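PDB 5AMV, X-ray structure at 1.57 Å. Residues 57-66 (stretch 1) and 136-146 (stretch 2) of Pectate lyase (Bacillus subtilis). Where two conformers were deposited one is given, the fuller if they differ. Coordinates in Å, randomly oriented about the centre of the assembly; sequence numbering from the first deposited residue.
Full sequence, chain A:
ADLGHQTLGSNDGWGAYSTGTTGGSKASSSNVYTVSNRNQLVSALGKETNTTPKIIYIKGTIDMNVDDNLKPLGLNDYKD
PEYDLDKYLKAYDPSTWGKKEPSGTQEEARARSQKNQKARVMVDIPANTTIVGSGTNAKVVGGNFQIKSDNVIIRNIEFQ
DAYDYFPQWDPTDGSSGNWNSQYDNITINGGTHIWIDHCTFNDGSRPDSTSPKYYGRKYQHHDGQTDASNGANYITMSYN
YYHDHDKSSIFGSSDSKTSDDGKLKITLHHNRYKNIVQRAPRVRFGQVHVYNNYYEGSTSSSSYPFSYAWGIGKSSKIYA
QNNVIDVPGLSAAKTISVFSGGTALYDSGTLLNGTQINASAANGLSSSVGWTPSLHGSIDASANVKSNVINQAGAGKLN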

# COMPACT_ATOMS: atom_id res chain seq x y z
N TYR A 57 12.14 -10.59 13.94
CA TYR A 57 13.00 -9.43 13.75
C TYR A 57 13.66 -9.50 12.37
O TYR A 57 14.27 -10.51 12.06
CB TYR A 57 14.14 -9.38 14.80
CG TYR A 57 13.60 -9.02 16.15
CD1 TYR A 57 13.28 -7.69 16.45
CD2 TYR A 57 13.36 -10.01 17.12
CE1 TYR A 57 12.74 -7.34 17.72
CE2 TYR A 57 12.86 -9.66 18.37
CZ TYR A 57 12.54 -8.34 18.65
OH TYR A 57 12.02 -8.07 19.90
N ILE A 58 13.56 -8.44 11.58
CA ILE A 58 14.27 -8.38 10.30
C ILE A 58 15.62 -7.72 10.53
O ILE A 58 15.70 -6.55 10.97
CB ILE A 58 13.44 -7.65 9.19
CG1 ILE A 58 12.14 -8.46 9.03
CG2 ILE A 58 14.30 -7.45 7.89
CD1 ILE A 58 11.51 -8.52 7.67
N LYS A 59 16.67 -8.48 10.23
CA LYS A 59 18.02 -7.99 10.38
C LYS A 59 18.65 -7.68 9.01
O LYS A 59 18.91 -8.60 8.20
CB LYS A 59 18.83 -9.06 11.15
CG LYS A 59 20.28 -8.74 11.30
CD LYS A 59 21.00 -9.81 12.11
CE LYS A 59 22.42 -9.33 12.40
NZ LYS A 59 23.19 -10.46 13.03
N GLY A 60 18.87 -6.38 8.76
CA GLY A 60 19.53 -5.93 7.53
C GLY A 60 18.56 -5.97 6.37
O GLY A 60 17.35 -5.83 6.55
N THR A 61 19.09 -6.25 5.18
CA THR A 61 18.29 -6.25 3.93
C THR A 61 17.93 -7.66 3.52
O THR A 61 18.83 -8.52 3.42
CB THR A 61 19.14 -5.61 2.84
OG1 THR A 61 19.31 -4.22 3.14
CG2 THR A 61 18.49 -5.73 1.41
N ILE A 62 16.63 -7.89 3.28
CA ILE A 62 16.13 -9.17 2.75
C ILE A 62 15.63 -8.93 1.32
O ILE A 62 14.56 -8.34 1.10
CB ILE A 62 15.02 -9.79 3.65
CG1 ILE A 62 15.63 -10.06 5.04
CG2 ILE A 62 14.46 -11.09 2.98
CD1 ILE A 62 14.70 -10.81 6.02
N ASP A 63 16.46 -9.36 0.36
CA ASP A 63 16.08 -9.39 -1.04
C ASP A 63 15.25 -10.65 -1.28
O ASP A 63 15.69 -11.78 -0.99
CB ASP A 63 17.37 -9.30 -1.90
CG ASP A 63 17.10 -9.34 -3.40
OD1 ASP A 63 15.94 -9.34 -3.86
OD2 ASP A 63 18.11 -9.31 -4.16
N MET A 64 14.01 -10.44 -1.75
CA MET A 64 13.08 -11.54 -2.01
C MET A 64 13.23 -12.16 -3.38
O MET A 64 12.73 -13.26 -3.62
CB MET A 64 11.64 -11.09 -1.75
CG MET A 64 11.40 -10.74 -0.26
SD MET A 64 11.56 -12.18 0.84
CE MET A 64 10.06 -13.11 0.44
N ASN A 65 13.89 -11.44 -4.30
CA ASN A 65 14.15 -12.03 -5.65
C ASN A 65 15.43 -12.85 -5.61
O ASN A 65 16.43 -12.51 -6.23
CB ASN A 65 14.25 -10.91 -6.67
CG ASN A 65 12.86 -10.41 -7.08
OD1 ASN A 65 12.11 -11.13 -7.74
ND2 ASN A 65 12.53 -9.15 -6.72
N VAL A 66 15.38 -13.96 -4.86
CA VAL A 66 16.55 -14.86 -4.72
C VAL A 66 16.09 -16.29 -4.73
O VAL A 66 14.91 -16.61 -4.41
CB VAL A 66 17.37 -14.57 -3.44
CG1 VAL A 66 18.00 -13.16 -3.48
CG2 VAL A 66 16.53 -14.71 -2.21
N THR A 136 17.92 0.58 12.42
CA THR A 136 17.40 1.63 11.56
C THR A 136 17.56 1.31 10.06
O THR A 136 17.25 2.17 9.22
CB THR A 136 18.05 3.00 11.84
OG1 THR A 136 19.45 2.94 11.54
CG2 THR A 136 17.80 3.46 13.28
N ASN A 137 18.00 0.11 9.73
CA ASN A 137 18.25 -0.19 8.31
C ASN A 137 17.66 -1.52 7.88
O ASN A 137 18.13 -2.12 6.90
CB ASN A 137 19.77 -0.18 8.03
CG ASN A 137 20.51 -1.31 8.77
OD1 ASN A 137 19.99 -1.93 9.71
ND2 ASN A 137 21.75 -1.59 8.32
N ALA A 138 16.59 -1.98 8.57
CA ALA A 138 15.89 -3.19 8.13
C ALA A 138 15.15 -2.91 6.82
O ALA A 138 14.41 -1.94 6.73
CB ALA A 138 14.91 -3.64 9.18
N LYS A 139 15.32 -3.77 5.82
CA LYS A 139 14.75 -3.52 4.48
C LYS A 139 14.19 -4.83 3.94
O LYS A 139 14.79 -5.90 4.14
CB LYS A 139 15.84 -3.02 3.52
CG LYS A 139 16.45 -1.67 3.87
CD LYS A 139 17.55 -1.37 2.85
CE LYS A 139 18.25 -0.04 3.10
NZ LYS A 139 18.73 0.13 4.51
N VAL A 140 13.05 -4.74 3.25
CA VAL A 140 12.55 -5.85 2.45
C VAL A 140 12.54 -5.31 1.00
O VAL A 140 11.90 -4.30 0.70
CB VAL A 140 11.11 -6.26 2.90
CG1 VAL A 140 10.47 -7.21 1.88
CG2 VAL A 140 11.15 -6.90 4.27
N VAL A 141 13.27 -6.00 0.11
CA VAL A 141 13.50 -5.52 -1.23
C VAL A 141 12.86 -6.47 -2.23
O VAL A 141 13.18 -7.66 -2.24
CB VAL A 141 15.04 -5.35 -1.55
CG1 VAL A 141 15.24 -4.79 -2.94
CG2 VAL A 141 15.66 -4.36 -0.54
N GLY A 142 11.94 -5.95 -3.05
CA GLY A 142 11.25 -6.79 -4.05
C GLY A 142 10.06 -7.60 -3.53
O GLY A 142 9.29 -8.12 -4.33
N GLY A 143 9.89 -7.67 -2.21
CA GLY A 143 8.88 -8.53 -1.60
C GLY A 143 7.48 -7.93 -1.53
O GLY A 143 7.32 -6.70 -1.54
N ASN A 144 6.51 -8.81 -1.44
CA ASN A 144 5.10 -8.41 -1.26
C ASN A 144 4.60 -9.25 -0.11
O ASN A 144 4.45 -10.47 -0.25
CB ASN A 144 4.34 -8.69 -2.56
CG ASN A 144 2.84 -8.30 -2.50
OD1 ASN A 144 2.22 -7.99 -1.45
ND2 ASN A 144 2.26 -8.31 -3.65
N PHE A 145 4.38 -8.62 1.05
CA PHE A 145 3.77 -9.33 2.19
C PHE A 145 2.26 -9.35 1.96
O PHE A 145 1.68 -8.29 1.73
CB PHE A 145 4.04 -8.63 3.53
CG PHE A 145 5.44 -8.81 4.08
CD1 PHE A 145 6.46 -9.45 3.35
CD2 PHE A 145 5.75 -8.23 5.33
CE1 PHE A 145 7.77 -9.57 3.88
CE2 PHE A 145 7.05 -8.35 5.87
CZ PHE A 145 8.05 -9.00 5.14
N GLN A 146 1.62 -10.53 2.02
CA GLN A 146 0.15 -10.59 1.92
C GLN A 146 -0.42 -10.97 3.28
O GLN A 146 0.09 -11.88 3.92
CB GLN A 146 -0.29 -11.62 0.84
CG GLN A 146 -1.80 -11.66 0.78
CD GLN A 146 -2.39 -12.44 -0.39
OE1 GLN A 146 -3.22 -11.89 -1.14
NE2 GLN A 146 -2.02 -13.73 -0.52
O HOH W 1 18.53 -4.14 10.31
O HOH W 2 20.20 -3.12 5.41
O HOH W 3 10.04 -7.79 -7.08

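Ile58, Val141 and Met64 have the most surface covered in this contact, and each marks a different part of it. The contact is built on two short parallel strands, with Thr61, Ile62 and Asp63 paired to Lys139, Val140 and Val141; Val141 lies in one of them.

Ile58 is buried and its CA-to-CB bond points toward the other stretch. Its CD1 packs against Val140 CG2 at 3.8 Å. The same CD1 lies 4.3 Å from Phe145 CZ, at the edge of the ring and near its plane. Ile58 CG2 meets Ala138 CB at 4.1 Å. These contacts are all apolar.

Val141 makes two of the four backbone hydrogen bonds across the contact. Its N donates to Ile62 O at 2.8 Å, and its O accepts from Met64 N at 2.9 Å. Both bonds are nearly straight. Upstream, Ile62 N donates to Lys139 O (2.8 Å) and Lys139 N to Gly60 O (3.0 Å). The bonds thus alternate in direction, as parallel pairing requires. The Val141 side chain shares a sheet face with Thr61, Lys139 and Asp63, and its CG2 touches Thr61 CG2 at 3.7 Å. On that face Thr61 OG1 also lies 3.4 Å from Lys139 CD.

Met64 follows the paired strand. Its side chain starts toward the other stretch, but its end leads away. Met64 CG lies 3.6 Å from Gly143 CA and 4.2 Å from Val140 CG1. A CB on Gly143 would fall 2.8 Å from Met64 CG, a clash. At Gly142 a CB would come 2.5 Å from Asn65 ND2, and the backbone angles there call for glycine in any case.

Water extends the contact at both ends. Water 1 joins Gly60 N to Asn137 OD1, 2.7 Å from each; water 3 joins Asn65 ND2 to Gly142 O, 2.9 Å from each.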